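Acyl-CoA thioesterase (Alicyclobacillus acidocaldarius subsp. acidocaldarius, PDB 3RQB) probably hydrolyses acyl-CoA thioesters by means of two tandem hotdog-fold units, although its substrate has not been established. Local coordinates at residues B[208-214]-B[259-265]; B[62-68]-B[106-112]; B[127-132]-B[168-172]. All coordinates share one frame; numbering follows the deposited sequence.

Each contact here closes a loop before the next one opens, so the three stand in series along the chain and none nests in or crosses another. From the N terminus, contact 2 comes first: strand 61-69 meets strand 103-113 after two intervening strands of the N-terminal hotdog unit. Contact 3 follows, as strand 168-174 returns to the proline-rich loop 127-132 at the far side of the chain. Contact 1 closes last, pairing strand 206-215 with strand 257-267. Strands 61-69 and 206-215 also pair with each other, and this joins the two hotdog units, so that contacts 1 and 2 lie side by side, their centres about 10 Å apart, while contact 3 lies farther out.

Contact 1 (B[208-214]-B[259-265]); sequences TVTFTVY and ATTTQLV
Thr212 and Thr262 exchange backbone hydrogen bonds in both directions, Thr212 N reaching Thr262 O at 2.9 Å, and the pair Tyr214-Thr260 does the same on one side of it. Toward the other end Leu264 N donates to Thr210 O, also at 2.9 Å, whereas the return bond from Thr210 N is weak. The reason is a classic beta bulge: Val209 and Thr210 both face Leu264, and Val209 N donates to Leu264 O at 3.0 Å. Side chains then alternate between two faces. On one, Thr210 CG2 lies against Leu264 CB at 3.4 Å; with OG1 anti to the backbone N (chi1 -178°), the hydroxyl turns to strand 61-69, where it makes weak hydrogen bonds with Asn68 ND2 and Val67 O. Thr260 and Tyr214 lie alongside each other, Thr260 CG2 against Tyr214 CB at 3.5 Å. Beyond them Tyr214 OH bonds Thr262 OG1 of the second subunit, and Thr212 OG1 bonds Thr66 OG1. On the other face, Val213 CG2 meets Thr261 CG2 at 3.5 Å. This pairing of C-terminal hotdog strands illustrates how threonines divide their labour: methyl groups pack within the pair, while hydroxyls of Thr212 and Thr262 link to the adjoining domain and the dimer partner.

Contact 2 (B[62-68]-B[106-112]); sequences PLALTVN and TTATAVF
Pro62 lies across the ring of Phe112, its CA over one face, 4.1 Å from the ring centroid in a CH-pi contact, while its CD comes within 3.6 Å of Phe112 CE2. The ring swings back toward the partner strand because its CG stands beside the backbone N, opposite the carbonyl carbon (chi1 -77°). On the same face Leu65 CD1 rests 3.9 Å from Ala108 CB, and Val67 divides its methyls: CG1 meets Thr106 CG2 at 3.5 Å, CG2 meets Ala108. In the hotdog fold this face wraps round the central helix; here Ala52 and Met53 of helix 41-53 meet Phe112, and Ala45 meets Val67. Were Phe112 cut back to an alanine, Pro62 would probably lose the ring it packs on and a gap would open beside helix 41-53. Backbone bonds hold the antiparallel register, among them a reciprocal pair between Thr66 and Thr109, with Thr66 N to Thr109 O at 3.0 Å. Near Pro62 a classic beta bulge sets both Leu63 and Ala64 opposite Val111, whose O accepts from Leu63 N and weakly from Ala64 N. The opposite face turns to the second subunit, where Asn68 OD1 is bonded to Thr109 OG1 of that chain.

Contact 3 (B[127-132]-B[168-172]); sequences PDVPPP and TYQWM
Val129 occupies the middle of an apolar patch, its CG2 coming 3.5 Å from Trp171 CZ2 while its other methyl, CG1, stands 4.2 Å from Tyr169 CD2. The valine and the tryptophan approach from opposite directions; with CG1 opposite the carbonyl carbon and CG2 between it and the backbone N (chi1 -51°), one branch goes to each aromatic. Prolines flank this centre. Pro127 sets its CG over a face of the Tyr169 ring, 4.2 Å from the centroid and displaced toward the rim, and its CB reaches Tyr169 CE2 at 3.7 Å. Pro132 lays its CG over the indole of Trp171, 4.0 Å from the centroid of the five-membered ring, a second CH-pi contact. The loop 127-132 has no regular structure and runs along the side chains of strand 168-174, which belongs to the C-terminal hotdog unit between strands 150-156 and 230-240. Those neighbours extend the patch: Leu231 and Val233 touch Pro127, and Ile155 touches both aromatics. At the margin of the indole the chemistry turns polar. Trp171 NE1 donates to Pro130 O at 3.0 Å, bent to 139° at the hydrogen, with the acceptor close to the ring plane.

Contact 1 (B[208-214]-B[259-265])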
# COMPACT_ATOMS: atom_id res chain seq x y z
N THR B 208 -4.84 -13.25 1.57
CA THR B 208 -4.49 -11.85 1.49
C THR B 208 -5.59 -11.00 2.10
O THR B 208 -6.75 -11.09 1.70
CB THR B 208 -4.26 -11.39 0.04
OG1 THR B 208 -3.05 -11.96 -0.46
CG2 THR B 208 -4.16 -9.87 -0.02
N VAL B 209 -5.21 -10.20 3.08
CA VAL B 209 -6.10 -9.22 3.66
C VAL B 209 -6.18 -7.95 2.81
O VAL B 209 -7.26 -7.39 2.60
CB VAL B 209 -5.60 -8.83 5.05
CG1 VAL B 209 -6.38 -7.63 5.59
CG2 VAL B 209 -5.70 -10.04 5.97
N THR B 210 -5.03 -7.50 2.33
CA THR B 210 -4.95 -6.25 1.60
C THR B 210 -3.83 -6.22 0.56
O THR B 210 -2.77 -6.84 0.74
CB THR B 210 -4.80 -5.05 2.56
OG1 THR B 210 -4.79 -3.83 1.81
CG2 THR B 210 -3.53 -5.19 3.35
N PHE B 211 -4.09 -5.50 -0.53
CA PHE B 211 -3.21 -5.47 -1.67
C PHE B 211 -3.17 -4.04 -2.19
O PHE B 211 -4.22 -3.44 -2.43
CB PHE B 211 -3.79 -6.45 -2.69
CG PHE B 211 -3.12 -6.44 -4.04
CD1 PHE B 211 -1.92 -7.11 -4.25
CD2 PHE B 211 -3.72 -5.80 -5.11
CE1 PHE B 211 -1.32 -7.11 -5.51
CE2 PHE B 211 -3.13 -5.80 -6.37
CZ PHE B 211 -1.93 -6.46 -6.57
N THR B 212 -1.97 -3.48 -2.35
CA THR B 212 -1.83 -2.13 -2.91
C THR B 212 -0.96 -2.15 -4.16
O THR B 212 -0.02 -2.94 -4.26
CB THR B 212 -1.25 -1.10 -1.90
OG1 THR B 212 -2.21 -0.84 -0.86
CG2 THR B 212 -0.95 0.21 -2.58
N VAL B 213 -1.29 -1.30 -5.14
CA VAL B 213 -0.48 -1.15 -6.34
C VAL B 213 -0.38 0.30 -6.85
O VAL B 213 -1.38 1.00 -7.02
CB VAL B 213 -0.97 -2.04 -7.49
CG1 VAL B 213 -2.39 -1.67 -7.87
CG2 VAL B 213 -0.06 -1.90 -8.70
N TYR B 214 0.84 0.73 -7.12
CA TYR B 214 1.06 2.05 -7.67
C TYR B 214 1.49 1.88 -9.12
O TYR B 214 2.39 1.07 -9.40
CB TYR B 214 2.19 2.74 -6.90
CG TYR B 214 1.90 2.98 -5.43
CD1 TYR B 214 0.61 2.85 -4.92
CD2 TYR B 214 2.91 3.36 -4.57
CE1 TYR B 214 0.34 3.10 -3.59
CE2 TYR B 214 2.65 3.61 -3.23
CZ TYR B 214 1.37 3.47 -2.75
OH TYR B 214 1.12 3.72 -1.42
N ALA B 259 5.11 -0.99 -12.40
CA ALA B 259 4.37 -0.78 -11.16
C ALA B 259 5.08 -1.36 -9.95
O ALA B 259 6.01 -2.15 -10.07
CB ALA B 259 2.98 -1.36 -11.26
N THR B 260 4.62 -0.95 -8.78
CA THR B 260 5.12 -1.46 -7.52
C THR B 260 3.91 -1.91 -6.70
O THR B 260 2.84 -1.30 -6.79
CB THR B 260 5.95 -0.40 -6.77
OG1 THR B 260 6.48 -0.97 -5.56
CG2 THR B 260 5.10 0.80 -6.42
N THR B 261 4.07 -2.99 -5.94
CA THR B 261 2.98 -3.49 -5.12
C THR B 261 3.41 -3.97 -3.77
O THR B 261 4.53 -4.41 -3.57
CB THR B 261 2.30 -4.71 -5.75
OG1 THR B 261 3.25 -5.77 -5.86
CG2 THR B 261 1.77 -4.36 -7.10
N THR B 262 2.45 -3.90 -2.85
CA THR B 262 2.59 -4.50 -1.55
C THR B 262 1.37 -5.36 -1.24
O THR B 262 0.27 -5.16 -1.78
CB THR B 262 2.75 -3.45 -0.45
OG1 THR B 262 1.53 -2.70 -0.32
CG2 THR B 262 3.88 -2.51 -0.80
N GLN B 263 1.59 -6.33 -0.38
CA GLN B 263 0.55 -7.27 -0.02
C GLN B 263 0.72 -7.57 1.45
O GLN B 263 1.84 -7.81 1.90
CB GLN B 263 0.75 -8.54 -0.83
CG GLN B 263 -0.49 -9.37 -1.05
CD GLN B 263 -0.35 -10.27 -2.26
OE1 GLN B 263 -0.64 -11.46 -2.19
NE2 GLN B 263 0.12 -9.71 -3.37
N LEU B 264 -0.38 -7.57 2.19
CA LEU B 264 -0.36 -8.06 3.56
C LEU B 264 -1.13 -9.37 3.60
O LEU B 264 -2.28 -9.44 3.18
CB LEU B 264 -0.98 -7.05 4.52
CG LEU B 264 -0.85 -7.52 5.98
CD1 LEU B 264 0.62 -7.76 6.30
CD2 LEU B 264 -1.47 -6.53 6.99
N VAL B 265 -0.49 -10.41 4.11
CA VAL B 265 -1.07 -11.72 4.00
C VAL B 265 -1.12 -12.48 5.31
O VAL B 265 -0.10 -12.69 5.97
CB VAL B 265 -0.30 -12.55 2.99
CG1 VAL B 265 -1.08 -13.81 2.67
CG2 VAL B 265 -0.05 -11.73 1.75

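Contact 2 (B[62-68]-B[106-112])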
# COMPACT_ATOMS: atom_id res chain seq x y z
N PRO B 62 -5.60 5.71 -14.10
CA PRO B 62 -5.27 5.17 -12.78
C PRO B 62 -3.89 5.56 -12.26
O PRO B 62 -2.90 5.60 -12.99
CB PRO B 62 -5.31 3.66 -13.00
CG PRO B 62 -6.27 3.48 -14.12
CD PRO B 62 -6.12 4.68 -15.01
N LEU B 63 -3.85 5.81 -10.96
CA LEU B 63 -2.61 6.05 -10.25
C LEU B 63 -2.34 4.94 -9.23
O LEU B 63 -1.34 4.22 -9.32
CB LEU B 63 -2.67 7.41 -9.58
CG LEU B 63 -2.68 8.49 -10.66
CD1 LEU B 63 -2.99 9.88 -10.11
CD2 LEU B 63 -1.35 8.46 -11.39
N ALA B 64 -3.23 4.81 -8.25
CA ALA B 64 -3.03 3.83 -7.20
C ALA B 64 -4.30 3.03 -6.95
O ALA B 64 -5.40 3.49 -7.23
CB ALA B 64 -2.58 4.51 -5.92
N LEU B 65 -4.11 1.82 -6.42
CA LEU B 65 -5.21 0.97 -5.99
C LEU B 65 -4.87 0.22 -4.70
O LEU B 65 -3.79 -0.34 -4.56
CB LEU B 65 -5.56 -0.06 -7.07
CG LEU B 65 -6.71 -0.98 -6.65
CD1 LEU B 65 -7.92 -0.19 -6.12
CD2 LEU B 65 -7.14 -1.91 -7.78
N THR B 66 -5.81 0.24 -3.76
CA THR B 66 -5.72 -0.55 -2.54
C THR B 66 -7.00 -1.34 -2.43
O THR B 66 -8.09 -0.76 -2.41
CB THR B 66 -5.56 0.33 -1.29
OG1 THR B 66 -4.26 0.94 -1.28
CG2 THR B 66 -5.75 -0.50 -0.03
N VAL B 67 -6.87 -2.66 -2.40
CA VAL B 67 -8.02 -3.55 -2.27
C VAL B 67 -7.91 -4.29 -0.97
O VAL B 67 -6.88 -4.89 -0.68
CB VAL B 67 -8.06 -4.63 -3.37
CG1 VAL B 67 -9.23 -5.58 -3.14
CG2 VAL B 67 -8.13 -4.01 -4.76
N ASN B 68 -8.97 -4.26 -0.18
CA ASN B 68 -9.03 -5.02 1.06
C ASN B 68 -10.06 -6.14 0.93
O ASN B 68 -11.22 -5.88 0.58
CB ASN B 68 -9.39 -4.08 2.21
CG ASN B 68 -8.65 -2.77 2.12
OD1 ASN B 68 -9.26 -1.70 1.95
ND2 ASN B 68 -7.33 -2.83 2.21
N THR B 106 -15.67 -7.30 -0.60
CA THR B 106 -14.41 -6.63 -0.89
C THR B 106 -14.56 -5.09 -0.95
O THR B 106 -15.59 -4.60 -1.40
CB THR B 106 -13.85 -7.16 -2.21
OG1 THR B 106 -13.64 -8.58 -2.09
CG2 THR B 106 -12.54 -6.48 -2.59
N THR B 107 -13.55 -4.36 -0.47
CA THR B 107 -13.50 -2.89 -0.63
C THR B 107 -12.18 -2.42 -1.22
O THR B 107 -11.15 -3.09 -1.11
CB THR B 107 -13.74 -2.11 0.69
OG1 THR B 107 -12.54 -2.08 1.49
CG2 THR B 107 -14.90 -2.72 1.48
N ALA B 108 -12.23 -1.25 -1.85
CA ALA B 108 -11.06 -0.72 -2.53
C ALA B 108 -11.12 0.79 -2.58
O ALA B 108 -12.20 1.38 -2.55
CB ALA B 108 -10.95 -1.30 -3.94
N THR B 109 -9.95 1.42 -2.65
CA THR B 109 -9.88 2.84 -2.92
C THR B 109 -8.95 3.03 -4.11
O THR B 109 -8.00 2.27 -4.30
CB THR B 109 -9.39 3.66 -1.68
OG1 THR B 109 -8.05 3.27 -1.34
CG2 THR B 109 -10.30 3.44 -0.48
N ALA B 110 -9.23 4.04 -4.92
CA ALA B 110 -8.42 4.28 -6.10
C ALA B 110 -8.19 5.76 -6.35
O ALA B 110 -9.03 6.62 -6.01
CB ALA B 110 -9.04 3.62 -7.33
N VAL B 111 -7.06 6.06 -6.96
CA VAL B 111 -6.74 7.41 -7.33
C VAL B 111 -6.53 7.48 -8.82
O VAL B 111 -5.69 6.77 -9.37
CB VAL B 111 -5.47 7.88 -6.62
CG1 VAL B 111 -5.27 9.37 -6.85
CG2 VAL B 111 -5.57 7.57 -5.13
N PHE B 112 -7.30 8.33 -9.49
CA PHE B 112 -7.12 8.61 -10.91
C PHE B 112 -6.59 10.01 -11.06
O PHE B 112 -6.87 10.87 -10.24
CB PHE B 112 -8.43 8.51 -11.66
CG PHE B 112 -8.88 7.11 -11.91
CD1 PHE B 112 -9.29 6.30 -10.86
CD2 PHE B 112 -8.90 6.61 -13.19
CE1 PHE B 112 -9.71 5.01 -11.09
CE2 PHE B 112 -9.32 5.32 -13.43
CZ PHE B 112 -9.73 4.52 -12.38

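Contact 3 (B[127-132]-B[168-172])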
# COMPACT_ATOMS: atom_id res chain seq x y z
N PRO B 127 17.26 -6.34 -11.93
CA PRO B 127 18.19 -7.47 -11.82
C PRO B 127 18.66 -7.92 -13.19
O PRO B 127 17.98 -7.68 -14.20
CB PRO B 127 17.34 -8.57 -11.17
CG PRO B 127 15.94 -8.08 -11.20
CD PRO B 127 16.01 -6.59 -11.20
N ASP B 128 19.83 -8.53 -13.24
CA ASP B 128 20.32 -9.08 -14.49
C ASP B 128 19.76 -10.49 -14.64
O ASP B 128 19.96 -11.33 -13.77
CB ASP B 128 21.84 -9.11 -14.54
CG ASP B 128 22.36 -9.50 -15.91
OD1 ASP B 128 21.88 -8.91 -16.91
OD2 ASP B 128 23.22 -10.40 -15.99
N VAL B 129 19.07 -10.73 -15.75
CA VAL B 129 18.37 -12.00 -15.96
C VAL B 129 18.43 -12.47 -17.41
O VAL B 129 18.62 -11.67 -18.32
CB VAL B 129 16.88 -11.88 -15.57
CG1 VAL B 129 16.74 -11.28 -14.19
CG2 VAL B 129 16.14 -11.03 -16.60
N PRO B 130 18.27 -13.79 -17.62
CA PRO B 130 18.18 -14.31 -18.99
C PRO B 130 16.88 -13.88 -19.65
O PRO B 130 15.95 -13.46 -18.95
CB PRO B 130 18.23 -15.83 -18.79
CG PRO B 130 17.74 -16.04 -17.39
CD PRO B 130 18.23 -14.86 -16.61
N PRO B 131 16.81 -13.96 -20.98
CA PRO B 131 15.59 -13.62 -21.72
C PRO B 131 14.53 -14.71 -21.58
O PRO B 131 14.88 -15.86 -21.25
CB PRO B 131 16.06 -13.55 -23.18
CG PRO B 131 17.57 -13.63 -23.13
CD PRO B 131 17.90 -14.36 -21.88
N PRO B 132 13.26 -14.38 -21.84
CA PRO B 132 12.16 -15.34 -21.80
C PRO B 132 12.49 -16.53 -22.69
O PRO B 132 11.98 -17.63 -22.49
CB PRO B 132 10.99 -14.56 -22.41
CG PRO B 132 11.32 -13.14 -22.14
CD PRO B 132 12.81 -13.03 -22.23
N THR B 168 11.73 -13.67 -5.39
CA THR B 168 11.35 -14.33 -6.64
C THR B 168 11.56 -13.43 -7.85
O THR B 168 11.26 -12.23 -7.81
CB THR B 168 9.87 -14.76 -6.62
OG1 THR B 168 9.70 -15.86 -5.72
CG2 THR B 168 9.40 -15.18 -8.01
N TYR B 169 12.09 -14.01 -8.93
CA TYR B 169 12.07 -13.38 -10.25
C TYR B 169 11.26 -14.25 -11.21
O TYR B 169 11.40 -15.47 -11.21
CB TYR B 169 13.48 -13.24 -10.84
CG TYR B 169 14.49 -12.46 -10.02
CD1 TYR B 169 14.09 -11.60 -9.00
CD2 TYR B 169 15.85 -12.57 -10.29
CE1 TYR B 169 15.03 -10.89 -8.26
CE2 TYR B 169 16.80 -11.87 -9.56
CZ TYR B 169 16.39 -11.03 -8.54
OH TYR B 169 17.35 -10.33 -7.82
N GLN B 170 10.41 -13.63 -12.02
CA GLN B 170 9.71 -14.38 -13.05
C GLN B 170 9.35 -13.56 -14.29
O GLN B 170 9.06 -12.37 -14.21
CB GLN B 170 8.46 -15.03 -12.48
CG GLN B 170 7.35 -14.05 -12.13
CD GLN B 170 6.35 -14.65 -11.14
OE1 GLN B 170 6.70 -15.52 -10.33
NE2 GLN B 170 5.10 -14.18 -11.20
N TRP B 171 9.38 -14.23 -15.43
CA TRP B 171 8.78 -13.68 -16.62
C TRP B 171 7.33 -14.10 -16.58
O TRP B 171 7.01 -15.24 -16.26
CB TRP B 171 9.44 -14.24 -17.88
CG TRP B 171 10.85 -13.77 -18.07
CD1 TRP B 171 11.98 -14.53 -17.98
CD2 TRP B 171 11.27 -12.44 -18.39
NE1 TRP B 171 13.09 -13.75 -18.22
CE2 TRP B 171 12.68 -12.47 -18.47
CE3 TRP B 171 10.60 -11.23 -18.60
CZ2 TRP B 171 13.44 -11.33 -18.77
CZ3 TRP B 171 11.35 -10.09 -18.90
CH2 TRP B 171 12.75 -10.15 -18.97
N MSE B 172 6.45 -13.16 -16.89
CA MSE B 172 5.03 -13.43 -16.85
C MSE B 172 4.28 -12.56 -17.86
O MSE B 172 4.65 -11.41 -18.13
CB MSE B 172 4.49 -13.16 -15.45
CG MSE B 172 4.56 -11.69 -15.09
SE MSE B 172 4.67 -11.33 -13.19
CE MSE B 172 5.03 -9.42 -13.29